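Local coordinates for protein group 3 allergen SMIPP-S Yv6023A04 (Sarcoptes scabiei type hominis, PDB 3H7O) that adopts the trypsin-like fold of the S1 serine proteases but belongs to a group of inactivated scabies mite paralogues, so it probably lacks the proteolytic activity assigned to its family, at residues Q56-N61 / G103-P108; H75-F80 / Q222-K227; S165-C170 / G215-W220. The protein carries 3 engineered substitutions. One frame throughout, in Å; residues are numbered along the deposited sequence.

In the fold
Contact 1 is largely buried, while contacts 2 and 3 combine one buried side chain each with more accessible ones. Contacts 2 and 3 share the C-terminal helix 218-225: contact 3 lies where the chain leads into it, contact 2 at its far end, and W220 packs on the backbone of Y77 and L78 to join them. Contact 1 belongs with contact 2 through the barrel, since strands 54-57 and 68-78 are neighbours, yet the two do not touch and their centres lie about 22 Å apart. Contact 1 is carried by a direct serine-glutamate bond, with aliphatic packing and a water at E58 N; contact 2 by CH-pi and aliphatic packing; contact 3 by packing and a bridging water.

Contact 1: Q56-N61 / G103-P108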
ATOM      1  N   GLN A  56       5.362   9.907   5.356  1.00 27.40           N
ATOM      2  CA  GLN A  56       5.454   9.796   6.807  1.00 26.88           C
ATOM      3  C   GLN A  56       5.840   8.364   7.167  1.00 27.18           C
ATOM      4  O   GLN A  56       5.193   7.402   6.732  1.00 27.46           O
ATOM      5  CB  GLN A  56       4.135  10.196   7.483  1.00 26.44           C
ATOM      6  CG  GLN A  56       4.198  10.200   9.023  1.00 28.60           C
ATOM      7  CD  GLN A  56       2.987  10.847   9.690  1.00 29.76           C
ATOM      8  OE1 GLN A  56       2.041  11.278   9.027  1.00 29.63           O
ATOM      9  NE2 GLN A  56       3.021  10.921  11.017  1.00 27.73           N
ATOM     10  N   TYR A  57       6.895   8.232   7.963  1.00 25.94           N
ATOM     11  CA  TYR A  57       7.440   6.919   8.300  1.00 25.97           C
ATOM     12  C   TYR A  57       7.824   6.814   9.773  1.00 25.88           C
ATOM     13  O   TYR A  57       7.826   7.816  10.489  1.00 27.43           O
ATOM     14  CB  TYR A  57       8.595   6.535   7.354  1.00 25.03           C
ATOM     15  CG  TYR A  57       9.806   7.458   7.311  1.00 25.03           C
ATOM     16  CD1 TYR A  57      11.060   7.003   7.730  1.00 27.93           C
ATOM     17  CD2 TYR A  57       9.715   8.759   6.809  1.00 25.48           C
ATOM     18  CE1 TYR A  57      12.190   7.828   7.677  1.00 26.33           C
ATOM     19  CE2 TYR A  57      10.841   9.595   6.757  1.00 26.81           C
ATOM     20  CZ  TYR A  57      12.073   9.120   7.190  1.00 27.30           C
ATOM     21  OH  TYR A  57      13.187   9.935   7.136  1.00 27.45           O
ATOM     22  N   GLU A  58       8.104   5.589  10.224  1.00 25.52           N
ATOM     23  CA  GLU A  58       8.428   5.296  11.628  1.00 25.34           C
ATOM     24  C   GLU A  58       7.282   5.629  12.586  1.00 25.08           C
ATOM     25  O   GLU A  58       7.518   5.960  13.747  1.00 25.06           O
ATOM     26  CB  GLU A  58       9.720   6.013  12.066  1.00 25.65           C
ATOM     27  CG  GLU A  58      10.939   5.684  11.216  1.00 26.65           C
ATOM     28  CD  GLU A  58      12.250   6.169  11.815  1.00 29.40           C
ATOM     29  OE1 GLU A  58      12.230   6.873  12.847  1.00 29.30           O
ATOM     30  OE2 GLU A  58      13.311   5.837  11.246  1.00 29.27           O
ATOM     31  N   SER A  59       6.045   5.510  12.102  1.00 25.86           N
ATOM     32  CA  SER A  59       4.878   6.008  12.829  1.00 26.35           C
ATOM     33  C   SER A  59       3.916   4.909  13.273  1.00 26.00           C
ATOM     34  O   SER A  59       3.394   4.150  12.460  1.00 27.69           O
ATOM     35  CB  SER A  59       4.130   7.060  11.992  1.00 26.79           C
ATOM     36  OG  SER A  59       2.965   7.515  12.663  1.00 26.11           O
ATOM     37  N   THR A  60       3.659   4.863  14.574  1.00 25.67           N
ATOM     38  CA  THR A  60       2.715   3.906  15.143  1.00 26.23           C
ATOM     39  C   THR A  60       1.318   4.530  15.231  1.00 25.99           C
ATOM     40  O   THR A  60       0.316   3.827  15.355  1.00 26.21           O
ATOM     41  CB  THR A  60       3.236   3.402  16.506  1.00 26.75           C
ATOM     42  OG1 THR A  60       4.484   2.729  16.289  1.00 26.84           O
ATOM     43  CG2 THR A  60       2.255   2.441  17.174  1.00 26.10           C
ATOM     44  N   ASN A  61       1.277   5.860  15.162  1.00 25.76           N
ATOM     45  CA  ASN A  61       0.038   6.623  15.071  1.00 25.92           C
ATOM     46  C   ASN A  61       0.359   7.949  14.393  1.00 25.49           C
ATOM     47  O   ASN A  61       1.218   8.691  14.864  1.00 24.50           O
ATOM     48  CB  ASN A  61      -0.587   6.845  16.457  1.00 25.15           C
ATOM     49  CG  ASN A  61      -1.887   7.636  16.394  1.00 27.53           C
ATOM     50  OD1 ASN A  61      -1.895   8.826  16.065  1.00 28.19           O
ATOM     51  ND2 ASN A  61      -2.993   6.981  16.721  1.00 25.21           N
ATOM     52  N   GLY A 103      16.874   1.037  10.254  1.00 32.63           N
ATOM     53  CA  GLY A 103      16.837  -0.429  10.250  1.00 32.80           C
ATOM     54  C   GLY A 103      15.994  -1.034  11.359  1.00 32.37           C
ATOM     55  O   GLY A 103      16.040  -2.243  11.590  1.00 32.18           O
ATOM     56  N   LEU A 104      15.218  -0.186  12.034  1.00 31.67           N
ATOM     57  CA  LEU A 104      14.440  -0.578  13.206  1.00 30.64           C
ATOM     58  C   LEU A 104      12.976  -0.142  13.062  1.00 29.90           C
ATOM     59  O   LEU A 104      12.082  -0.976  12.896  1.00 29.37           O
ATOM     60  CB  LEU A 104      15.069   0.017  14.477  1.00 31.59           C
ATOM     61  CG  LEU A 104      16.543  -0.304  14.769  1.00 33.41           C
ATOM     62  CD1 LEU A 104      17.148   0.674  15.784  1.00 37.34           C
ATOM     63  CD2 LEU A 104      16.727  -1.748  15.231  1.00 37.07           C
ATOM     64  N   LYS A 105      12.737   1.164  13.122  1.00 29.56           N
ATOM     65  CA  LYS A 105      11.401   1.709  12.895  1.00 29.02           C
ATOM     66  C   LYS A 105      11.139   1.876  11.405  1.00 28.89           C
ATOM     67  O   LYS A 105       9.986   1.943  10.976  1.00 27.73           O
ATOM     68  CB  LYS A 105      11.235   3.052  13.604  1.00 29.39           C
ATOM     69  CG  LYS A 105      11.209   2.982  15.122  1.00 31.03           C
ATOM     70  CD  LYS A 105      11.086   4.386  15.697  1.00 32.33           C
ATOM     71  CE  LYS A 105      10.690   4.368  17.155  1.00 38.33           C
ATOM     72  NZ  LYS A 105      10.172   5.700  17.572  1.00 38.00           N
ATOM     73  N   SER A 106      12.216   1.951  10.622  1.00 28.96           N
ATOM     74  CA  SER A 106      12.118   2.076   9.169  1.00 29.70           C
ATOM     75  C   SER A 106      13.131   1.170   8.477  1.00 30.19           C
ATOM     76  O   SER A 106      14.343   1.279   8.692  1.00 30.12           O
ATOM     77  CB  SER A 106      12.283   3.534   8.725  1.00 28.87           C
ATOM     78  OG  SER A 106      13.466   4.099   9.266  1.00 30.37           O
ATOM     79  N   LYS A 107      12.614   0.266   7.653  1.00 30.23           N
ATOM     80  CA  LYS A 107      13.412  -0.789   7.043  1.00 31.22           C
ATOM     81  C   LYS A 107      12.760  -1.142   5.713  1.00 30.70           C
ATOM     82  O   LYS A 107      11.539  -1.179   5.625  1.00 31.70           O
ATOM     83  CB  LYS A 107      13.439  -2.009   7.972  1.00 31.16           C
ATOM     84  CG  LYS A 107      14.468  -3.067   7.629  1.00 35.02           C
ATOM     85  CD  LYS A 107      14.377  -4.253   8.578  1.00 37.12           C
ATOM     86  CE  LYS A 107      15.190  -5.424   8.058  1.00 39.75           C
ATOM     87  NZ  LYS A 107      15.412  -6.461   9.100  1.00 44.33           N
ATOM     88  N   PRO A 108      13.564  -1.397   4.666  1.00 30.35           N
ATOM     89  CA  PRO A 108      12.935  -1.758   3.403  1.00 29.84           C
ATOM     90  C   PRO A 108      12.336  -3.162   3.441  1.00 29.18           C
ATOM     91  O   PRO A 108      12.847  -4.038   4.142  1.00 26.64           O
ATOM     92  CB  PRO A 108      14.095  -1.706   2.398  1.00 30.53           C
ATOM     93  CG  PRO A 108      15.208  -0.994   3.102  1.00 31.54           C
ATOM     94  CD  PRO A 108      15.028  -1.307   4.541  1.00 30.03           C
TER
HETATM   95  O   HOH W   1       8.376   3.219   8.685  1.00 26.55           O
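E58 and S106 meet directly: S106 OG donates to E58 OE2 across 2.6 Å, and the carboxylate uses its anti lone pair, the one turned away from OE1. The aliphatic part of E58 packs as well, with E58 CG 3.6 Å from K105 CB and the two side chains crossing at about a right angle. K105 then runs off, so its NZ stays 5.3 Å from E58 OE1, opposite in charge but not in contact. S106 CB also lies at the edge of the Y57 ring, near its plane, 3.8 Å from Y57 CD1.

The next layer fixes these groups. E58 has its CG beside the backbone N (chi1 -57°) and is extended from there, which carries the carboxylate across to S106; E58 OE1 is meanwhile held in a salt bridge by K68. A water accepts from E58 N at 2.8 Å and lies close to K105 O, whereas the buried E58 O has no partner in the model. The Y57 hydroxyl bonds to K100 N.

In the fold, 56-61 is the end of barrel strand 54-57 and the turn after it. The loop 103-108, between strands 91-95 and 123-128, lies over it, with S106 and P108 also touching I32 of strand 26-32.

Contact 2: H75-F80 / Q222-K227; sequences HVYLSF and QDIIKK
The Y77 ring is sandwiched. On one face sits the I224 methyl CG2, shifted toward the rim; on the opposite face the H75 imidazole comes edge-first, its CD2 3.2 Å above the plane and over the ring centre. This is where the C-terminal helix of the chymotrypsin-like fold packs against the six-stranded barrel, with Y77 on strand 68-78 and I224 on helix 218-225.

The methyl makes a CH-pi contact: I224 CG2 is 4.0 Å from the centroid of the Y77 ring, 23° off the normal. The branched isoleucine covers more than one spot, for while CG2 sits nearest Y77 CD2, its CD1 reaches across the same face to Y77 CD1, at 3.9 Å. I224 CG2 is placed there because it lies anti to its own backbone N, with CG1 (chi1 -53°) beside that N. I224 also touches I92 on strand 91-95.

K227 adds a third partner, its methylenes crossing the phenol end of the ring obliquely: K227 CE is 3.8 Å from Y77 CE1. What the lysine offers here is aliphatic carbon, and the polar bond of Y77 OH goes instead to E94 OE1 on the adjacent strand 91-95, which would limit rotation of the ring. I224 and K227, three residues apart and joined by the bond from K227 N to I224 O, both reach the same tyrosine. At the phenol itself the nearest approach is K227 CD, 3.4 Å from Y77 OH.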
ATOM      1  N   HIS A  75       9.696  12.529  -8.147  1.00 27.42           N
ATOM      2  CA  HIS A  75       9.088  11.894  -9.319  1.00 27.39           C
ATOM      3  C   HIS A  75       8.115  10.786  -8.932  1.00 27.35           C
ATOM      4  O   HIS A  75       8.285  10.133  -7.900  1.00 26.37           O
ATOM      5  CB  HIS A  75      10.169  11.332 -10.251  1.00 28.26           C
ATOM      6  CG  HIS A  75       9.684  11.039 -11.639  1.00 31.48           C
ATOM      7  ND1 HIS A  75       9.628  12.000 -12.626  1.00 33.81           N
ATOM      8  CD2 HIS A  75       9.242   9.891 -12.207  1.00 32.74           C
ATOM      9  CE1 HIS A  75       9.167  11.459 -13.740  1.00 33.43           C
ATOM     10  NE2 HIS A  75       8.925  10.181 -13.514  1.00 34.50           N
ATOM     11  N   VAL A  76       7.102  10.594  -9.774  1.00 26.91           N
ATOM     12  CA  VAL A  76       6.129   9.517  -9.636  1.00 27.44           C
ATOM     13  C   VAL A  76       6.244   8.625 -10.872  1.00 27.62           C
ATOM     14  O   VAL A  76       6.060   9.094 -12.000  1.00 27.76           O
ATOM     15  CB  VAL A  76       4.680  10.067  -9.511  1.00 27.43           C
ATOM     16  CG1 VAL A  76       3.664   8.928  -9.469  1.00 28.59           C
ATOM     17  CG2 VAL A  76       4.541  10.952  -8.280  1.00 28.84           C
ATOM     18  N   TYR A  77       6.569   7.351 -10.659  1.00 27.30           N
ATOM     19  CA  TYR A  77       6.685   6.390 -11.759  1.00 27.82           C
ATOM     20  C   TYR A  77       5.444   5.522 -11.838  1.00 27.67           C
ATOM     21  O   TYR A  77       5.070   4.877 -10.858  1.00 26.96           O
ATOM     22  CB  TYR A  77       7.920   5.497 -11.593  1.00 28.53           C
ATOM     23  CG  TYR A  77       9.241   6.218 -11.732  1.00 30.17           C
ATOM     24  CD1 TYR A  77       9.816   6.431 -12.988  1.00 30.77           C
ATOM     25  CD2 TYR A  77       9.922   6.678 -10.607  1.00 32.20           C
ATOM     26  CE1 TYR A  77      11.039   7.094 -13.119  1.00 33.08           C
ATOM     27  CE2 TYR A  77      11.140   7.342 -10.726  1.00 33.79           C
ATOM     28  CZ  TYR A  77      11.691   7.547 -11.981  1.00 34.63           C
ATOM     29  OH  TYR A  77      12.897   8.201 -12.091  1.00 34.38           O
ATOM     30  N   LEU A  78       4.826   5.498 -13.016  1.00 28.60           N
ATOM     31  CA  LEU A  78       3.635   4.690 -13.268  1.00 30.04           C
ATOM     32  C   LEU A  78       3.928   3.612 -14.314  1.00 31.97           C
ATOM     33  O   LEU A  78       4.863   3.743 -15.110  1.00 30.98           O
ATOM     34  CB  LEU A  78       2.472   5.580 -13.736  1.00 30.06           C
ATOM     35  CG  LEU A  78       2.066   6.777 -12.862  1.00 30.16           C
ATOM     36  CD1 LEU A  78       1.105   7.691 -13.611  1.00 31.28           C
ATOM     37  CD2 LEU A  78       1.464   6.337 -11.528  1.00 29.73           C
ATOM     38  N   SER A  79       3.134   2.542 -14.298  1.00 32.83           N
ATOM     39  CA  SER A  79       3.266   1.468 -15.279  1.00 33.93           C
ATOM     40  C   SER A  79       1.935   1.232 -15.990  1.00 33.95           C
ATOM     41  O   SER A  79       1.192   0.307 -15.648  1.00 32.66           O
ATOM     42  CB  SER A  79       3.764   0.178 -14.614  1.00 33.97           C
ATOM     43  OG  SER A  79       3.933  -0.855 -15.573  1.00 36.91           O
ATOM     44  N   PHE A  80       1.644   2.086 -16.970  1.00 34.03           N
ATOM     45  CA  PHE A  80       0.409   2.011 -17.758  1.00 34.62           C
ATOM     46  C   PHE A  80      -0.838   2.026 -16.870  1.00 33.49           C
ATOM     47  O   PHE A  80      -1.756   1.220 -17.059  1.00 33.20           O
ATOM     48  CB  PHE A  80       0.400   0.768 -18.670  1.00 35.64           C
ATOM     49  CG  PHE A  80       1.579   0.680 -19.607  1.00 39.85           C
ATOM     50  CD1 PHE A  80       1.484   1.158 -20.913  1.00 41.56           C
ATOM     51  CD2 PHE A  80       2.779   0.098 -19.192  1.00 41.89           C
ATOM     52  CE1 PHE A  80       2.569   1.072 -21.790  1.00 43.26           C
ATOM     53  CE2 PHE A  80       3.870   0.006 -20.057  1.00 44.45           C
ATOM     54  CZ  PHE A  80       3.765   0.496 -21.360  1.00 43.51           C
ATOM     55  N   GLN A 222      12.514  -3.295 -10.021  1.00 34.89           N
ATOM     56  CA  GLN A 222      13.976  -3.430  -9.994  1.00 35.81           C
ATOM     57  C   GLN A 222      14.667  -2.441 -10.932  1.00 35.60           C
ATOM     58  O   GLN A 222      15.708  -1.884 -10.585  1.00 35.29           O
ATOM     59  CB  GLN A 222      14.407  -4.860 -10.332  1.00 36.18           C
ATOM     60  CG  GLN A 222      14.241  -5.858  -9.194  1.00 39.32           C
ATOM     61  CD  GLN A 222      14.434  -7.305  -9.635  1.00 45.18           C
ATOM     62  OE1 GLN A 222      14.559  -7.601 -10.828  1.00 45.76           O
ATOM     63  NE2 GLN A 222      14.455  -8.215  -8.668  1.00 46.67           N
ATOM     64  N   ASP A 223      14.076  -2.222 -12.107  1.00 35.99           N
ATOM     65  CA  ASP A 223      14.575  -1.232 -13.071  1.00 36.70           C
ATOM     66  C   ASP A 223      14.568   0.192 -12.517  1.00 36.56           C
ATOM     67  O   ASP A 223      15.489   0.967 -12.771  1.00 37.18           O
ATOM     68  CB  ASP A 223      13.770  -1.288 -14.374  1.00 37.06           C
ATOM     69  CG  ASP A 223      14.122  -2.488 -15.235  1.00 39.23           C
ATOM     70  OD1 ASP A 223      15.196  -3.092 -15.024  1.00 40.15           O
ATOM     71  OD2 ASP A 223      13.319  -2.826 -16.131  1.00 41.17           O
ATOM     72  N   ILE A 224      13.524   0.534 -11.769  1.00 36.84           N
ATOM     73  CA  ILE A 224      13.423   1.855 -11.148  1.00 37.05           C
ATOM     74  C   ILE A 224      14.366   1.979  -9.944  1.00 37.48           C
ATOM     75  O   ILE A 224      15.062   2.983  -9.807  1.00 37.51           O
ATOM     76  CB  ILE A 224      11.961   2.197 -10.743  1.00 36.71           C
ATOM     77  CG1 ILE A 224      10.993   2.030 -11.930  1.00 35.66           C
ATOM     78  CG2 ILE A 224      11.863   3.599 -10.130  1.00 36.62           C
ATOM     79  CD1 ILE A 224      11.309   2.861 -13.169  1.00 31.72           C
ATOM     80  N   ILE A 225      14.391   0.954  -9.088  1.00 38.42           N
ATOM     81  CA  ILE A 225      15.245   0.938  -7.888  1.00 39.18           C
ATOM     82  C   ILE A 225      16.723   1.163  -8.216  1.00 39.47           C
ATOM     83  O   ILE A 225      17.423   1.869  -7.487  1.00 39.21           O
ATOM     84  CB  ILE A 225      15.078  -0.379  -7.067  1.00 39.56           C
ATOM     85  CG1 ILE A 225      13.798  -0.332  -6.233  1.00 38.88           C
ATOM     86  CG2 ILE A 225      16.290  -0.632  -6.152  1.00 40.68           C
ATOM     87  CD1 ILE A 225      13.540  -1.602  -5.434  1.00 38.95           C
ATOM     88  N   LYS A 226      17.181   0.575  -9.318  1.00 40.09           N
ATOM     89  CA  LYS A 226      18.590   0.660  -9.720  1.00 40.96           C
ATOM     90  C   LYS A 226      19.014   2.044 -10.237  1.00 41.40           C
ATOM     91  O   LYS A 226      20.201   2.281 -10.468  1.00 41.62           O
ATOM     92  CB  LYS A 226      18.927  -0.436 -10.743  1.00 41.30           C
ATOM     93  CG  LYS A 226      18.284  -0.252 -12.115  1.00 41.93           C
ATOM     94  CD  LYS A 226      18.345  -1.522 -12.959  1.00 43.14           C
ATOM     95  CE  LYS A 226      19.696  -1.714 -13.618  1.00 43.48           C
ATOM     96  NZ  LYS A 226      19.703  -2.919 -14.497  1.00 44.08           N
ATOM     97  N   LYS A 227      18.048   2.948 -10.405  1.00 42.10           N
ATOM     98  CA  LYS A 227      18.322   4.327 -10.841  1.00 42.03           C
ATOM     99  C   LYS A 227      19.195   5.097  -9.849  1.00 42.05           C
ATOM    100  O   LYS A 227      20.005   5.933 -10.252  1.00 41.83           O
ATOM    101  CB  LYS A 227      17.023   5.097 -11.094  1.00 42.03           C
ATOM    102  CG  LYS A 227      16.260   4.669 -12.338  1.00 43.15           C
ATOM    103  CD  LYS A 227      15.083   5.600 -12.605  1.00 42.85           C
ATOM    104  CE  LYS A 227      14.217   5.102 -13.753  1.00 43.98           C
ATOM    105  NZ  LYS A 227      14.950   5.020 -15.049  1.00 42.86           N
TER

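Contact 3: S165-C170 / G215-W220; sequences SLQVFC and GSYVSW
Q167 lays its CB and CG over two consecutive residues, S216 and Y217. Its CG is 3.4 Å from S216 CB, a snug aliphatic touch. Its CB comes to the phenol end of Y217, 3.5 Å from Y217 OH and 3.7 Å from Y217 CE2, approaching obliquely. The glutamine crosses the tyrosine at about a right angle, and its amide plane stands 78° from the ring plane. A bend at chi2 (79°) swings the amide away from S216 while CB and CG keep the contact; the carbonyl OE1 of Q167 stays 4.1 Å from Y217 OH, with no bond between them.

Polar links run beside this packing. A water donates to Y217 OH at 3.0 Å and also bonds S165 OG at 2.6 Å, bridging the two segments. The same S165 OG accepts from Q167 N, two residues on, forming an ST turn that ties the water site to the backbone carrying Q167. The Y217 hydroxyl has a second partner in N88 OD1, so the hydroxyl is held by two partners, the water and N88.

Around the contact, Q167 bonds through its backbone to K213, F169 does the same with F211, and the F169 and F211 rings meet nearly parallel. C170, further along the strand, is disulfide-bonded to C155 in helix 152-159. The contact thus joins the turn entering strand 168-172 to the turn that follows its antiparallel neighbour 209-213 and leads into helix 218-225, the C-terminal helix characteristic of the chymotrypsin-like, S1 peptidase fold.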
ATOM      1  N   SER A 165      -7.685  -7.076 -13.083  1.00 23.31           N
ATOM      2  CA  SER A 165      -6.632  -7.531 -13.985  1.00 24.26           C
ATOM      3  C   SER A 165      -6.059  -8.901 -13.614  1.00 23.66           C
ATOM      4  O   SER A 165      -6.436  -9.508 -12.605  1.00 23.25           O
ATOM      5  CB  SER A 165      -5.500  -6.503 -14.009  1.00 23.81           C
ATOM      6  OG  SER A 165      -4.732  -6.577 -12.819  1.00 27.63           O
ATOM      7  N   LEU A 166      -5.135  -9.369 -14.446  1.00 23.97           N
ATOM      8  CA  LEU A 166      -4.391 -10.598 -14.207  1.00 25.33           C
ATOM      9  C   LEU A 166      -3.365 -10.431 -13.087  1.00 26.94           C
ATOM     10  O   LEU A 166      -2.921 -11.413 -12.489  1.00 29.25           O
ATOM     11  CB  LEU A 166      -3.686 -11.041 -15.496  1.00 25.36           C
ATOM     12  CG  LEU A 166      -4.575 -11.552 -16.635  1.00 23.00           C
ATOM     13  CD1 LEU A 166      -3.820 -11.534 -17.964  1.00 26.05           C
ATOM     14  CD2 LEU A 166      -5.088 -12.952 -16.328  1.00 21.44           C
ATOM     15  N   GLN A 167      -2.998  -9.184 -12.800  1.00 26.60           N
ATOM     16  CA  GLN A 167      -1.904  -8.901 -11.882  1.00 27.50           C
ATOM     17  C   GLN A 167      -2.374  -8.587 -10.459  1.00 27.71           C
ATOM     18  O   GLN A 167      -1.828  -7.706  -9.792  1.00 28.37           O
ATOM     19  CB  GLN A 167      -1.025  -7.773 -12.436  1.00 27.87           C
ATOM     20  CG  GLN A 167      -0.227  -8.149 -13.689  1.00 30.29           C
ATOM     21  CD  GLN A 167      -1.052  -8.131 -14.962  1.00 34.72           C
ATOM     22  OE1 GLN A 167      -1.980  -7.334 -15.106  1.00 36.36           O
ATOM     23  NE2 GLN A 167      -0.709  -9.008 -15.900  1.00 37.41           N
ATOM     24  N   VAL A 168      -3.385  -9.318  -9.999  1.00 27.36           N
ATOM     25  CA  VAL A 168      -3.901  -9.150  -8.641  1.00 26.83           C
ATOM     26  C   VAL A 168      -4.067 -10.493  -7.928  1.00 26.36           C
ATOM     27  O   VAL A 168      -4.049 -11.552  -8.557  1.00 25.74           O
ATOM     28  CB  VAL A 168      -5.255  -8.361  -8.603  1.00 26.33           C
ATOM     29  CG1 VAL A 168      -5.098  -6.949  -9.184  1.00 29.03           C
ATOM     30  CG2 VAL A 168      -6.383  -9.129  -9.302  1.00 26.56           C
ATOM     31  N   PHE A 169      -4.187 -10.438  -6.605  1.00 25.22           N
ATOM     32  CA  PHE A 169      -4.719 -11.551  -5.836  1.00 25.20           C
ATOM     33  C   PHE A 169      -5.713 -11.006  -4.820  1.00 26.24           C
ATOM     34  O   PHE A 169      -5.745  -9.795  -4.545  1.00 26.41           O
ATOM     35  CB  PHE A 169      -3.616 -12.391  -5.163  1.00 24.82           C
ATOM     36  CG  PHE A 169      -2.898 -11.687  -4.043  1.00 24.92           C
ATOM     37  CD1 PHE A 169      -1.748 -10.944  -4.294  1.00 24.39           C
ATOM     38  CD2 PHE A 169      -3.359 -11.781  -2.732  1.00 27.39           C
ATOM     39  CE1 PHE A 169      -1.077 -10.291  -3.257  1.00 24.98           C
ATOM     40  CE2 PHE A 169      -2.694 -11.130  -1.686  1.00 25.16           C
ATOM     41  CZ  PHE A 169      -1.554 -10.391  -1.948  1.00 24.51           C
ATOM     42  N   CYS A 170      -6.531 -11.897  -4.280  1.00 26.65           N
ATOM     43  CA  CYS A 170      -7.531 -11.506  -3.298  1.00 27.10           C
ATOM     44  C   CYS A 170      -7.298 -12.200  -1.970  1.00 26.83           C
ATOM     45  O   CYS A 170      -6.772 -13.314  -1.921  1.00 27.10           O
ATOM     46  CB  CYS A 170      -8.933 -11.810  -3.817  1.00 28.13           C
ATOM     47  SG  CYS A 170      -9.367 -10.933  -5.330  1.00 31.74           S
ATOM     48  N   GLY A 215       4.805  -9.418  -7.453  1.00 27.45           N
ATOM     49  CA  GLY A 215       5.564 -10.319  -8.331  1.00 27.65           C
ATOM     50  C   GLY A 215       5.417 -10.014  -9.815  1.00 28.38           C
ATOM     51  O   GLY A 215       6.349 -10.229 -10.592  1.00 28.63           O
ATOM     52  N   SER A 216       4.249  -9.502 -10.205  1.00 28.24           N
ATOM     53  CA  SER A 216       3.976  -9.158 -11.603  1.00 28.42           C
ATOM     54  C   SER A 216       4.717  -7.911 -12.083  1.00 28.16           C
ATOM     55  O   SER A 216       4.875  -7.711 -13.289  1.00 28.30           O
ATOM     56  CB  SER A 216       2.477  -8.972 -11.819  1.00 27.81           C
ATOM     57  OG  SER A 216       1.772 -10.151 -11.489  1.00 28.90           O
ATOM     58  N   TYR A 217       5.168  -7.085 -11.141  1.00 27.51           N
ATOM     59  CA  TYR A 217       5.812  -5.806 -11.457  1.00 28.36           C
ATOM     60  C   TYR A 217       7.256  -5.714 -10.971  1.00 29.14           C
ATOM     61  O   TYR A 217       7.890  -4.666 -11.110  1.00 28.25           O
ATOM     62  CB  TYR A 217       5.006  -4.640 -10.868  1.00 28.38           C
ATOM     63  CG  TYR A 217       3.585  -4.567 -11.380  1.00 28.76           C
ATOM     64  CD1 TYR A 217       3.273  -3.828 -12.523  1.00 28.04           C
ATOM     65  CD2 TYR A 217       2.553  -5.243 -10.725  1.00 28.11           C
ATOM     66  CE1 TYR A 217       1.971  -3.763 -12.996  1.00 28.67           C
ATOM     67  CE2 TYR A 217       1.246  -5.188 -11.195  1.00 27.75           C
ATOM     68  CZ  TYR A 217       0.961  -4.444 -12.328  1.00 28.30           C
ATOM     69  OH  TYR A 217      -0.332  -4.387 -12.793  1.00 26.07           O
ATOM     70  N   VAL A 218       7.776  -6.806 -10.417  1.00 29.01           N
ATOM     71  CA  VAL A 218       9.074  -6.755  -9.745  1.00 30.56           C
ATOM     72  C   VAL A 218      10.242  -6.479 -10.708  1.00 31.29           C
ATOM     73  O   VAL A 218      11.239  -5.880 -10.312  1.00 30.40           O
ATOM     74  CB  VAL A 218       9.306  -7.986  -8.814  1.00 30.71           C
ATOM     75  CG1 VAL A 218       9.777  -9.189  -9.588  1.00 29.89           C
ATOM     76  CG2 VAL A 218      10.291  -7.640  -7.704  1.00 33.90           C
ATOM     77  N   SER A 219      10.095  -6.885 -11.970  1.00 31.77           N
ATOM     78  CA  SER A 219      11.074  -6.555 -13.006  1.00 33.07           C
ATOM     79  C   SER A 219      11.122  -5.042 -13.245  1.00 32.98           C
ATOM     80  O   SER A 219      12.202  -4.446 -13.318  1.00 32.42           O
ATOM     81  CB  SER A 219      10.747  -7.295 -14.305  1.00 32.59           C
ATOM     82  OG  SER A 219      11.699  -6.998 -15.306  1.00 37.58           O
ATOM     83  N   TRP A 220       9.942  -4.435 -13.352  1.00 32.89           N
ATOM     84  CA  TRP A 220       9.800  -2.993 -13.525  1.00 33.47           C
ATOM     85  C   TRP A 220      10.285  -2.232 -12.285  1.00 33.35           C
ATOM     86  O   TRP A 220      10.979  -1.221 -12.410  1.00 33.29           O
ATOM     87  CB  TRP A 220       8.341  -2.648 -13.857  1.00 33.65           C
ATOM     88  CG  TRP A 220       7.991  -1.187 -13.743  1.00 36.45           C
ATOM     89  CD1 TRP A 220       8.413  -0.173 -14.558  1.00 38.78           C
ATOM     90  CD2 TRP A 220       7.140  -0.583 -12.757  1.00 37.24           C
ATOM     91  NE1 TRP A 220       7.880   1.025 -14.139  1.00 40.53           N
ATOM     92  CE2 TRP A 220       7.095   0.802 -13.038  1.00 36.90           C
ATOM     93  CE3 TRP A 220       6.410  -1.078 -11.668  1.00 37.09           C
ATOM     94  CZ2 TRP A 220       6.350   1.700 -12.265  1.00 37.55           C
ATOM     95  CZ3 TRP A 220       5.667  -0.184 -10.897  1.00 38.75           C
ATOM     96  CH2 TRP A 220       5.645   1.191 -11.203  1.00 37.85           C
TER
HETATM   97  O   HOH W   2      -3.290  -4.462 -12.230  1.00 30.34           O